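Local coordinates for penaeus monodon metallodensovirus major capsid protein (Penaeus monodon metallodensovirus, PDB 6WH7), which probably assembles, in sixty copies, into the icosahedral protein shell of a shrimp densovirus, which encloses the viral genome, at residues A[122-127]-A[295-300]. Sequence-based numbering, arbitrary orientation.
Sequences TKVGYT and TEIEFE
G125 and E296 form the hydrogen-bonded pair of an antiparallel strand pairing, the axes of 124-127 and 295-300 running 4.6 Å apart at 165°. E296 N reaches G125 O at 2.7 Å in a straight bond, whereas the return bond from G125 N to E296 O, at 2.8 Å, is bent at the hydrogen (138°). A third bond, from E298 N to K123 O at 2.9 Å, extends the pairing one step beyond the strand 124-127. On either side of G125, V124 faces I297 and Y126 faces T295 in non-hydrogen-bonded pairs. V124 CG2, anti to the backbone N, lies against I297 CG1 at 3.7 Å, and both side chains pack on Y91 of helix 88-92. In the next pair T295 CG2 meets Y126 CB at 3.6 Å; the phenol ring meets the rings of F220 and W85, its OH is bonded to H271, and T295 OG1 takes a hydrogen bond from R184. The face carrying E296 is more polar. There K123 and E298 run side by side in the same direction, with OE1 of E298 3.4 Å from K123 CB; the chain of K123 bends at chi3 (-69°), and its NZ stays 4.1 Å from E298 OE2, too far for a salt bridge. At the end of the contact E300 OE1 is salt-bridged to R120. Strand 287-302 lies between 118-135 and 59-75, and this antiparallel sheet, with a largely buried face packed against helix 88-92, is consistent with the jelly-roll beta-barrel core of parvoviral capsid proteins.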
loop_
_atom_site.group_PDB
_atom_site.type_symbol
_atom_site.label_atom_id
_atom_site.label_comp_id
_atom_site.label_asym_id
_atom_site.label_seq_id
_atom_site.Cartn_x
_atom_site.Cartn_y
_atom_site.Cartn_z
ATOM N N THR A 122 62.549 -47.964 41.643
ATOM C CA THR A 122 61.544 -47.633 40.626
ATOM C C THR A 122 61.748 -48.389 39.315
ATOM O O THR A 122 61.960 -49.601 39.330
ATOM C CB THR A 122 61.492 -46.133 40.350
ATOM O OG1 THR A 122 62.731 -45.694 39.805
ATOM C CG2 THR A 122 61.239 -45.393 41.622
ATOM N N LYS A 123 61.706 -47.699 38.182
ATOM C CA LYS A 123 61.783 -48.388 36.901
ATOM C C LYS A 123 63.151 -49.025 36.695
ATOM O O LYS A 123 64.168 -48.547 37.193
ATOM C CB LYS A 123 61.498 -47.432 35.743
ATOM C CG LYS A 123 61.421 -48.130 34.402
ATOM C CD LYS A 123 61.348 -47.172 33.247
ATOM C CE LYS A 123 60.030 -46.440 33.215
ATOM N NZ LYS A 123 59.967 -45.486 32.080
ATOM N N VAL A 124 63.163 -50.127 35.952
ATOM C CA VAL A 124 64.398 -50.794 35.569
ATOM C C VAL A 124 64.171 -51.379 34.184
ATOM O O VAL A 124 63.055 -51.761 33.835
ATOM C CB VAL A 124 64.788 -51.877 36.601
ATOM C CG1 VAL A 124 64.039 -53.175 36.372
ATOM C CG2 VAL A 124 66.241 -52.061 36.647
ATOM N N GLY A 125 65.215 -51.414 33.376
ATOM C CA GLY A 125 65.046 -51.879 32.017
ATOM C C GLY A 125 66.371 -52.010 31.305
ATOM O O GLY A 125 67.392 -51.472 31.738
ATOM N N TYR A 126 66.336 -52.741 30.197
ATOM C CA TYR A 126 67.517 -52.928 29.374
ATOM C C TYR A 126 67.106 -52.991 27.913
ATOM O O TYR A 126 65.953 -53.253 27.580
ATOM C CB TYR A 126 68.291 -54.184 29.768
ATOM C CG TYR A 126 67.611 -55.484 29.442
ATOM C CD1 TYR A 126 67.910 -56.168 28.282
ATOM C CD2 TYR A 126 66.665 -56.025 30.287
ATOM C CE1 TYR A 126 67.299 -57.348 27.982
ATOM C CE2 TYR A 126 66.049 -57.206 29.987
ATOM C CZ TYR A 126 66.371 -57.863 28.836
ATOM O OH TYR A 126 65.754 -59.046 28.536
ATOM N N THR A 127 68.072 -52.735 27.041
ATOM C CA THR A 127 67.847 -52.731 25.605
ATOM C C THR A 127 68.885 -53.606 24.932
ATOM O O THR A 127 70.082 -53.451 25.175
ATOM C CB THR A 127 67.915 -51.319 25.030
ATOM O OG1 THR A 127 66.906 -50.505 25.632
ATOM C CG2 THR A 127 67.682 -51.354 23.547
ATOM N N THR A 295 71.555 -50.953 29.618
ATOM C CA THR A 295 70.674 -51.080 30.763
ATOM C C THR A 295 70.445 -49.715 31.385
ATOM O O THR A 295 71.303 -48.837 31.327
ATOM C CB THR A 295 71.248 -52.033 31.810
ATOM O OG1 THR A 295 72.500 -51.529 32.284
ATOM C CG2 THR A 295 71.471 -53.388 31.209
ATOM N N GLU A 296 69.264 -49.534 31.957
ATOM C CA GLU A 296 68.960 -48.329 32.706
ATOM C C GLU A 296 68.151 -48.697 33.933
ATOM O O GLU A 296 67.174 -49.438 33.834
ATOM C CB GLU A 296 68.190 -47.325 31.857
ATOM C CG GLU A 296 67.876 -46.047 32.581
ATOM C CD GLU A 296 67.120 -45.068 31.718
ATOM O OE1 GLU A 296 66.816 -45.412 30.557
ATOM O OE2 GLU A 296 66.827 -43.954 32.198
ATOM N N ILE A 297 68.563 -48.181 35.083
ATOM C CA ILE A 297 67.795 -48.278 36.314
ATOM C C ILE A 297 67.567 -46.868 36.823
ATOM O O ILE A 297 68.512 -46.085 36.936
ATOM C CB ILE A 297 68.503 -49.155 37.362
ATOM C CG1 ILE A 297 67.644 -49.286 38.612
ATOM C CG2 ILE A 297 69.892 -48.637 37.669
ATOM C CD1 ILE A 297 68.106 -50.355 39.527
ATOM N N GLU A 298 66.317 -46.534 37.096
ATOM C CA GLU A 298 65.926 -45.185 37.475
ATOM C C GLU A 298 65.671 -45.160 38.970
ATOM O O GLU A 298 64.685 -45.719 39.434
ATOM C CB GLU A 298 64.675 -44.756 36.721
ATOM C CG GLU A 298 64.841 -44.653 35.234
ATOM C CD GLU A 298 63.556 -44.260 34.549
ATOM O OE1 GLU A 298 62.513 -44.224 35.231
ATOM O OE2 GLU A 298 63.581 -43.993 33.330
ATOM N N PHE A 299 66.522 -44.483 39.722
ATOM C CA PHE A 299 66.343 -44.411 41.162
ATOM C C PHE A 299 65.597 -43.160 41.585
ATOM O O PHE A 299 65.748 -42.096 40.988
ATOM C CB PHE A 299 67.684 -44.453 41.879
ATOM C CG PHE A 299 68.342 -45.781 41.849
ATOM C CD1 PHE A 299 68.055 -46.721 42.812
ATOM C CD2 PHE A 299 69.258 -46.089 40.874
ATOM C CE1 PHE A 299 68.666 -47.934 42.800
ATOM C CE2 PHE A 299 69.869 -47.301 40.863
ATOM C CZ PHE A 299 69.574 -48.226 41.827
ATOM N N GLU A 300 64.777 -43.304 42.611
ATOM C CA GLU A 300 64.305 -42.181 43.398
ATOM C C GLU A 300 65.076 -42.156 44.702
ATOM O O GLU A 300 65.278 -43.193 45.331
ATOM C CB GLU A 300 62.813 -42.280 43.694
ATOM C CG GLU A 300 61.931 -42.079 42.505
ATOM C CD GLU A 300 60.478 -42.272 42.842
ATOM O OE1 GLU A 300 60.183 -42.746 43.955
ATOM O OE2 GLU A 300 59.625 -41.946 41.993
#